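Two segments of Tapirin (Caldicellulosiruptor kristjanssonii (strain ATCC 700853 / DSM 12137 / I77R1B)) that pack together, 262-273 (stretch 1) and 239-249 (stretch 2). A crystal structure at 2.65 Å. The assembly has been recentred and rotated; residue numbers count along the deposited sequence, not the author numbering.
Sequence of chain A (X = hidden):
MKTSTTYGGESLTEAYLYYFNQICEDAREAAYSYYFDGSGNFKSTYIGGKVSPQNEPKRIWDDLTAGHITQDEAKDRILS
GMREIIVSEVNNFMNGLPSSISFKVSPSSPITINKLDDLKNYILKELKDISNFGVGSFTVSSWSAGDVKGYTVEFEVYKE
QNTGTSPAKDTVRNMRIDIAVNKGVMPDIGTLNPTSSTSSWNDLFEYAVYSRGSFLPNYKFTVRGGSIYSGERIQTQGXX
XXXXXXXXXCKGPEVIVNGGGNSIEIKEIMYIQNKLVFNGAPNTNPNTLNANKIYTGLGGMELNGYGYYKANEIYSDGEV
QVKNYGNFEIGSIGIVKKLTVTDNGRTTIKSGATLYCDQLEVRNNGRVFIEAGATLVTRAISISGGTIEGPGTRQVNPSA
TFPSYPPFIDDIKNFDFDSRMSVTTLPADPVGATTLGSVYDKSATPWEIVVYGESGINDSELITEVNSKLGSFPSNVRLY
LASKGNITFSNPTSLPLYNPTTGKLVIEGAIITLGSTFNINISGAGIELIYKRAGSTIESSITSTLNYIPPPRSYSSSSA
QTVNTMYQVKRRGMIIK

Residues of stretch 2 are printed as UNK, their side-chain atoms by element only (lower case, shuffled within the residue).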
ATOM      1  N   ASN A 262     -11.120   5.382  -3.054  1.00 27.06           N
ATOM      2  CA  ASN A 262      -9.725   5.019  -2.908  1.00 23.20           C
ATOM      3  C   ASN A 262      -8.915   5.535  -4.076  1.00 22.58           C
ATOM      4  O   ASN A 262      -9.348   5.475  -5.229  1.00 23.66           O
ATOM      5  CB  ASN A 262      -9.583   3.512  -2.808  1.00 22.06           C
ATOM      6  CG  ASN A 262     -10.483   2.949  -1.786  1.00 25.13           C
ATOM      7  OD1 ASN A 262     -10.354   3.253  -0.595  1.00 26.18           O
ATOM      8  ND2 ASN A 262     -11.441   2.150  -2.229  1.00 29.20           N
ATOM      9  N   SER A 263      -7.729   6.033  -3.770  1.00 17.58           N
ATOM     10  CA  SER A 263      -6.845   6.590  -4.780  1.00 17.32           C
ATOM     11  C   SER A 263      -5.434   6.188  -4.368  1.00 21.25           C
ATOM     12  O   SER A 263      -4.965   6.592  -3.299  1.00 19.86           O
ATOM     13  CB  SER A 263      -7.046   8.108  -4.869  1.00 18.53           C
ATOM     14  OG  SER A 263      -5.942   8.793  -5.440  1.00 38.07           O
ATOM     15  N   ILE A 264      -4.770   5.354  -5.172  1.00 15.47           N
ATOM     16  CA  ILE A 264      -3.447   4.833  -4.824  1.00 19.61           C
ATOM     17  C   ILE A 264      -2.429   5.240  -5.891  1.00 20.14           C
ATOM     18  O   ILE A 264      -2.630   4.984  -7.083  1.00 18.57           O
ATOM     19  CB  ILE A 264      -3.479   3.307  -4.641  1.00 11.74           C
ATOM     20  CG1 ILE A 264      -4.241   2.957  -3.371  1.00 14.45           C
ATOM     21  CG2 ILE A 264      -2.103   2.754  -4.517  1.00 12.18           C
ATOM     22  CD1 ILE A 264      -4.739   1.524  -3.360  1.00 14.87           C
ATOM     23  N   GLU A 265      -1.333   5.869  -5.456  1.00 21.10           N
ATOM     24  CA  GLU A 265      -0.224   6.249  -6.329  1.00 19.72           C
ATOM     25  C   GLU A 265       1.035   5.527  -5.891  1.00 18.03           C
ATOM     26  O   GLU A 265       1.510   5.739  -4.777  1.00 20.44           O
ATOM     27  CB  GLU A 265       0.026   7.751  -6.300  1.00 15.60           C
ATOM     28  CG  GLU A 265      -0.988   8.538  -7.066  1.00 21.20           C
ATOM     29  CD  GLU A 265      -1.021   9.974  -6.620  1.00 27.79           C
ATOM     30  OE1 GLU A 265       0.056  10.523  -6.262  1.00 19.11           O
ATOM     31  OE2 GLU A 265      -2.128  10.552  -6.622  1.00 33.17           O
ATOM     32  N   ILE A 266       1.590   4.709  -6.773  1.00 17.00           N
ATOM     33  CA  ILE A 266       2.811   3.978  -6.494  1.00 21.28           C
ATOM     34  C   ILE A 266       3.882   4.434  -7.470  1.00 23.82           C
ATOM     35  O   ILE A 266       3.743   4.246  -8.683  1.00 30.62           O
ATOM     36  CB  ILE A 266       2.598   2.464  -6.586  1.00 27.15           C
ATOM     37  CG1 ILE A 266       1.447   2.041  -5.667  1.00 19.59           C
ATOM     38  CG2 ILE A 266       3.892   1.768  -6.185  1.00 29.00           C
ATOM     39  CD1 ILE A 266       1.821   2.057  -4.178  1.00 13.68           C
ATOM     40  N   LYS A 267       4.956   5.023  -6.942  1.00 25.03           N
ATOM     41  CA  LYS A 267       5.977   5.606  -7.804  1.00 18.46           C
ATOM     42  C   LYS A 267       6.952   4.575  -8.322  1.00 22.82           C
ATOM     43  O   LYS A 267       7.483   4.734  -9.422  1.00 34.13           O
ATOM     44  CB  LYS A 267       6.733   6.690  -7.059  1.00 18.23           C
ATOM     45  CG  LYS A 267       5.894   7.921  -6.874  1.00 21.81           C
ATOM     46  CD  LYS A 267       6.450   8.784  -5.787  1.00 24.30           C
ATOM     47  CE  LYS A 267       7.733   9.461  -6.219  1.00 19.77           C
ATOM     48  NZ  LYS A 267       8.535   9.823  -5.008  1.00 33.82           N
ATOM     49  N   GLU A 268       7.209   3.516  -7.557  1.00 27.56           N
ATOM     50  CA  GLU A 268       8.156   2.499  -7.976  1.00 29.56           C
ATOM     51  C   GLU A 268       7.430   1.172  -7.991  1.00 27.65           C
ATOM     52  O   GLU A 268       6.655   0.900  -8.921  1.00 29.06           O
ATOM     53  CB  GLU A 268       9.414   2.543  -7.097  1.00 30.61           C
ATOM     54  CG  GLU A 268      10.282   3.813  -7.300  1.00 33.76           C
ATOM     55  CD  GLU A 268      10.619   4.109  -8.782  1.00 53.59           C
ATOM     56  OE1 GLU A 268      10.686   3.149  -9.597  1.00 54.41           O
ATOM     57  OE2 GLU A 268      10.829   5.306  -9.130  1.00 42.77           O
ATOM     58  N   ILE A 269       7.615   0.310  -6.989  1.00 19.34           N
ATOM     59  CA  ILE A 269       7.162  -1.077  -7.057  1.00 21.61           C
ATOM     60  C   ILE A 269       5.970  -1.299  -6.135  1.00 19.74           C
ATOM     61  O   ILE A 269       6.016  -0.962  -4.945  1.00 17.11           O
ATOM     62  CB  ILE A 269       8.297  -2.056  -6.711  1.00 27.32           C
ATOM     63  CG1 ILE A 269       9.335  -2.075  -7.839  1.00 25.00           C
ATOM     64  CG2 ILE A 269       7.731  -3.450  -6.441  1.00 15.82           C
ATOM     65  CD1 ILE A 269      10.780  -2.095  -7.373  1.00 17.06           C
ATOM     66  N   MET A 270       4.912  -1.885  -6.687  1.00 17.64           N
ATOM     67  CA  MET A 270       3.843  -2.504  -5.911  1.00 25.29           C
ATOM     68  C   MET A 270       3.991  -4.014  -6.056  1.00 17.23           C
ATOM     69  O   MET A 270       3.691  -4.575  -7.115  1.00 18.71           O
ATOM     70  CB  MET A 270       2.471  -2.033  -6.379  1.00 24.76           C
ATOM     71  CG  MET A 270       1.314  -2.538  -5.546  1.00 15.16           C
ATOM     72  SD  MET A 270      -0.220  -1.833  -6.183  1.00 26.36           S
ATOM     73  CE  MET A 270      -1.274  -2.041  -4.759  1.00 28.27           C
ATOM     74  N   TYR A 271       4.476  -4.661  -5.006  1.00 17.95           N
ATOM     75  CA  TYR A 271       4.673  -6.104  -4.990  1.00 23.71           C
ATOM     76  C   TYR A 271       3.502  -6.746  -4.256  1.00 19.21           C
ATOM     77  O   TYR A 271       3.261  -6.454  -3.079  1.00 18.40           O
ATOM     78  CB  TYR A 271       6.010  -6.470  -4.330  1.00 21.00           C
ATOM     79  CG  TYR A 271       6.302  -7.962  -4.258  1.00 19.12           C
ATOM     80  CD1 TYR A 271       5.658  -8.772  -3.322  1.00 22.64           C
ATOM     81  CD2 TYR A 271       7.218  -8.562  -5.122  1.00 23.06           C
ATOM     82  CE1 TYR A 271       5.912 -10.137  -3.242  1.00 24.89           C
ATOM     83  CE2 TYR A 271       7.488  -9.931  -5.049  1.00 26.90           C
ATOM     84  CZ  TYR A 271       6.826 -10.711  -4.101  1.00 27.91           C
ATOM     85  OH  TYR A 271       7.064 -12.059  -4.000  1.00 26.17           O
ATOM     86  N   ILE A 272       2.799  -7.633  -4.938  1.00 16.90           N
ATOM     87  CA  ILE A 272       1.661  -8.335  -4.366  1.00 22.07           C
ATOM     88  C   ILE A 272       1.990  -9.821  -4.380  1.00 27.17           C
ATOM     89  O   ILE A 272       1.911 -10.475  -5.430  1.00 28.68           O
ATOM     90  CB  ILE A 272       0.370  -8.044  -5.130  1.00 23.82           C
ATOM     91  CG1 ILE A 272       0.143  -6.529  -5.195  1.00 24.31           C
ATOM     92  CG2 ILE A 272      -0.799  -8.784  -4.500  1.00 23.36           C
ATOM     93  CD1 ILE A 272       0.015  -5.847  -3.844  1.00 17.22           C
ATOM     94  N   GLN A 273       2.339 -10.361  -3.209  1.00 21.69           N
ATOM     95  CA  GLN A 273       2.793 -11.749  -3.103  1.00 23.79           C
ATOM     96  C   GLN A 273       1.810 -12.739  -3.728  1.00 25.94           C
ATOM     97  O   GLN A 273       2.217 -13.645  -4.465  1.00 29.60           O
ATOM     98  CB  GLN A 273       3.028 -12.100  -1.634  1.00 33.82           C
ATOM     99  CG  GLN A 273       3.177 -13.582  -1.352  1.00 25.01           C
ATOM    100  CD  GLN A 273       4.532 -14.092  -1.770  1.00 25.97           C
ATOM    101  OE1 GLN A 273       5.505 -13.338  -1.818  1.00 32.53           O
ATOM    102  NE2 GLN A 273       4.606 -15.377  -2.080  1.00 37.45           N
ATOM    103  N   UNK A 239     -12.201   4.907   1.446  1.00 23.87           N
ATOM    104  CA  UNK A 239     -11.507   6.196   1.477  1.00 26.64           C
ATOM    105  C   UNK A 239     -10.034   6.036   1.829  1.00 28.53           C
ATOM    106  O   UNK A 239      -9.470   6.819   2.599  1.00 27.94           O
ATOM    107  c   UNK A 239     -13.562   7.622   2.064  1.00 29.54           C
ATOM    108  o   UNK A 239     -14.659   8.427   0.130  1.00 34.60           O
ATOM    109  c   UNK A 239     -12.174   7.168   2.454  1.00 27.36           C
ATOM    110  c   UNK A 239     -13.595   8.440   0.791  1.00 32.06           C
ATOM    111  o   UNK A 239     -12.577   9.096   0.459  1.00 30.36           O
ATOM    112  N   UNK A 240      -9.403   5.003   1.282  1.00 23.50           N
ATOM    113  CA  UNK A 240      -7.980   4.796   1.501  1.00 22.89           C
ATOM    114  C   UNK A 240      -7.192   5.466   0.381  1.00 20.71           C
ATOM    115  O   UNK A 240      -7.476   5.245  -0.795  1.00 24.15           O
ATOM    116  c   UNK A 240      -7.651   3.308   1.574  1.00 21.48           C
ATOM    117  c   UNK A 240      -4.195   2.837   3.025  1.00 27.80           C
ATOM    118  c   UNK A 240      -5.556   3.076   2.918  1.00 26.46           C
ATOM    119  c   UNK A 240      -5.430   2.769   0.561  1.00 18.00           C
ATOM    120  c   UNK A 240      -3.458   2.566   1.890  1.00 19.19           C
ATOM    121  c   UNK A 240      -4.081   2.532   0.659  1.00 18.79           C
ATOM    122  c   UNK A 240      -6.186   3.035   1.685  1.00 21.02           C
ATOM    123  N   UNK A 241      -6.211   6.291   0.744  1.00 24.53           N
ATOM    124  CA  UNK A 241      -5.435   7.038  -0.241  1.00 19.94           C
ATOM    125  C   UNK A 241      -3.945   6.928   0.048  1.00 23.57           C
ATOM    126  O   UNK A 241      -3.500   7.132   1.183  1.00 21.80           O
ATOM    127  n   UNK A 241      -9.752   9.667  -2.047  1.00 54.50           N
ATOM    128  c   UNK A 241      -7.159   8.712  -0.990  1.00 21.20           C
ATOM    129  c   UNK A 241      -8.637  10.599  -1.722  1.00 36.78           C
ATOM    130  c   UNK A 241      -5.851   8.503  -0.286  1.00 13.32           C
ATOM    131  c   UNK A 241      -7.769  10.046  -0.617  1.00 36.84           C
ATOM    132  N   UNK A 242      -3.182   6.615  -0.985  1.00 18.26           N
ATOM    133  CA  UNK A 242      -1.728   6.651  -0.948  1.00 17.37           C
ATOM    134  C   UNK A 242      -1.272   7.696  -1.965  1.00 20.03           C
ATOM    135  O   UNK A 242      -1.402   7.490  -3.177  1.00 19.76           O
ATOM    136  c   UNK A 242      -1.161   5.271  -1.259  1.00 14.90           C
ATOM    137  N   UNK A 243      -0.764   8.825  -1.492  1.00 14.55           N
ATOM    138  CA  UNK A 243      -0.350   9.912  -2.376  1.00 18.51           C
ATOM    139  C   UNK A 243       1.168  10.006  -2.360  1.00 16.19           C
ATOM    140  O   UNK A 243       1.767  10.310  -1.320  1.00 24.74           O
ATOM    141  c   UNK A 243      -0.572  12.335  -2.944  1.00 15.92           C
ATOM    142  c   UNK A 243      -2.491  11.142  -1.899  1.00 24.18           C
ATOM    143  c   UNK A 243      -3.136  12.376  -1.295  1.00 25.32           C
ATOM    144  c   UNK A 243      -0.973  11.252  -1.968  1.00 17.60           C
ATOM    145  N   UNK A 244       1.792   9.772  -3.509  1.00 14.42           N
ATOM    146  CA  UNK A 244       3.245   9.786  -3.567  1.00 16.71           C
ATOM    147  C   UNK A 244       3.952   8.666  -2.821  1.00 19.21           C
ATOM    148  O   UNK A 244       5.099   8.850  -2.408  1.00 19.09           O
ATOM    149  N   UNK A 245       3.306   7.506  -2.645  1.00 13.17           N
ATOM    150  CA  UNK A 245       3.954   6.363  -2.015  1.00 14.95           C
ATOM    151  C   UNK A 245       4.974   5.757  -2.974  1.00 19.52           C
ATOM    152  O   UNK A 245       4.691   5.528  -4.159  1.00 21.46           O
ATOM    153  c   UNK A 245       2.199   5.768  -0.326  1.00 19.44           C
ATOM    154  c   UNK A 245       3.561   3.956  -1.355  1.00 12.03           C
ATOM    155  c   UNK A 245       2.907   5.319  -1.588  1.00 17.48           C
ATOM    156  N   UNK A 246       6.167   5.476  -2.464  1.00 18.18           N
ATOM    157  CA  UNK A 246       7.212   4.904  -3.306  1.00 24.67           C
ATOM    158  C   UNK A 246       6.988   3.414  -3.556  1.00 22.58           C
ATOM    159  O   UNK A 246       6.921   2.964  -4.705  1.00 24.46           O
ATOM    160  o   UNK A 246       8.756   7.255  -3.801  1.00 27.32           O
ATOM    161  n   UNK A 246       9.694   7.103  -1.768  1.00 30.08           N
ATOM    162  c   UNK A 246       9.020   6.599  -2.793  1.00 26.97           C
ATOM    163  c   UNK A 246       8.579   5.150  -2.668  1.00 27.19           C
ATOM    164  N   UNK A 247       6.880   2.625  -2.503  1.00 16.21           N
ATOM    165  CA  UNK A 247       6.615   1.204  -2.673  1.00 24.13           C
ATOM    166  C   UNK A 247       5.459   0.768  -1.777  1.00 25.55           C
ATOM    167  O   UNK A 247       5.228   1.344  -0.707  1.00 25.55           O
ATOM    168  o   UNK A 247       9.289   0.837  -4.281  1.00 32.42           O
ATOM    169  c   UNK A 247       9.144   0.911  -3.058  1.00 26.99           C
ATOM    170  n   UNK A 247      10.062   1.450  -2.262  1.00 20.46           N
ATOM    171  c   UNK A 247       7.879   0.352  -2.380  1.00 20.49           C
ATOM    172  N   UNK A 248       4.719  -0.242  -2.237  1.00 18.87           N
ATOM    173  CA  UNK A 248       3.743  -0.954  -1.416  1.00 15.61           C
ATOM    174  C   UNK A 248       4.070  -2.428  -1.577  1.00 19.40           C
ATOM    175  O   UNK A 248       3.734  -3.015  -2.604  1.00 25.55           O
ATOM    176  c   UNK A 248       2.314  -0.662  -1.846  1.00 14.49           C
ATOM    177  c   UNK A 248       1.157  -1.160  -0.964  1.00 17.38           C
ATOM    178  c   UNK A 248       0.934  -2.666  -1.021  1.00 19.57           C
ATOM    179  c   UNK A 248      -0.110  -0.479  -1.373  1.00 17.31           C
ATOM    180  N   UNK A 249       4.708  -3.028  -0.581  1.00 17.89           N
ATOM    181  CA  UNK A 249       5.080  -4.441  -0.627  1.00 23.00           C
ATOM    182  C   UNK A 249       4.191  -5.227   0.328  1.00 16.94           C
ATOM    183  O   UNK A 249       4.158  -4.950   1.532  1.00 18.07           O
ATOM    184  c   UNK A 249       6.819  -6.145  -0.091  1.00 16.06           C
ATOM    185  c   UNK A 249       6.555  -4.655  -0.270  1.00 21.20           C
ATOM    186  c   UNK A 249       8.897  -3.932  -0.920  1.00 11.54           C
ATOM    187  c   UNK A 249       7.457  -4.005  -1.319  1.00 14.94           C
TER
HETATM  188  O   HOH W   1       7.577  10.660  -2.646  1.00 18.76           O

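Position 239 carries three carbons, the third bearing two oxygens, and its CA-to-CB bond points away from stretch 1; the carboxylate makes this E239. At position 240 one carbon leads to a six-carbon ring, whose edge meets CG1 of I264, while the backbone N donates to N262 OD1 (2.7 Å) and the backbone O accepts from S263 N (3.1 Å). A ring without a heteroatom or hydroxyl is F240. At position 241 four carbons in a row end in nitrogen, and one of them passes S263 CB: this is K241, with CG 3.9 Å from S263 CB and NZ in a long salt bridge with E239 OE1 (3.8 Å).

Position 242 has a single carbon, 4.2 Å from I264 CG2, and is A242. Its N donates to S263 O (2.9 Å) and its O accepts from E265 N (2.8 Å). Position 243 has four carbons forked at the first, one arm two carbons long, and one of them approaches E265 OE1; it is I243. Its CA-to-CB bond points away from stretch 1, yet CG2 lies 3.8 Å from E265 OE1. No side-chain atom exists at 244, where phi is 68°, a value that favours G244. Its N gives a weak hydrogen bond to E265 OE1 (3.3 Å), and a water joins its O to K267 NZ.

One carbon carrying two others, packed against I266 CD1, makes position 245 V245; its O accepts from K267 N (2.8 Å). Positions 246 and 247 each show two carbons, the second bearing one oxygen and one nitrogen. At 246 the oxygen accepts from K267 NZ (2.8 Å), and the residue is N246; at 247 the oxygen receives I269 N, and the residue is N247, with OD1 3.2 Å from that nitrogen.

Position 248 has four carbons forked at the second, which reach I266, M270 and I272: L248. Its CD1 is 3.9 Å from M270 CE. Position 249 has four carbons forked at the first with one longer arm, and one of them packs on Y271 CB: this is I249, with CG1 4.2 Å from Y271 CB.

The contact consists of two parallel ladders joined through a corner. In the first, a bulge shifts the register by one residue between I264 and I266, and V245 N reaches E265 O only weakly (3.3 Å). Around the corner, N246 O accepts from E268 N (2.9 Å) and the N247 side chain takes up I269 N, so polar groups bridge the gap before L248 N to I269 O (3.1 Å) and Y271 N to L248 O (3.0 Å) form the second ladder. Along one face, I264, I266 and M270 line up with A242, V245 and L248, adding apolar packing to the backbone hydrogen bonds.

Stretch 2 239-249: EFKAIGVNNLI
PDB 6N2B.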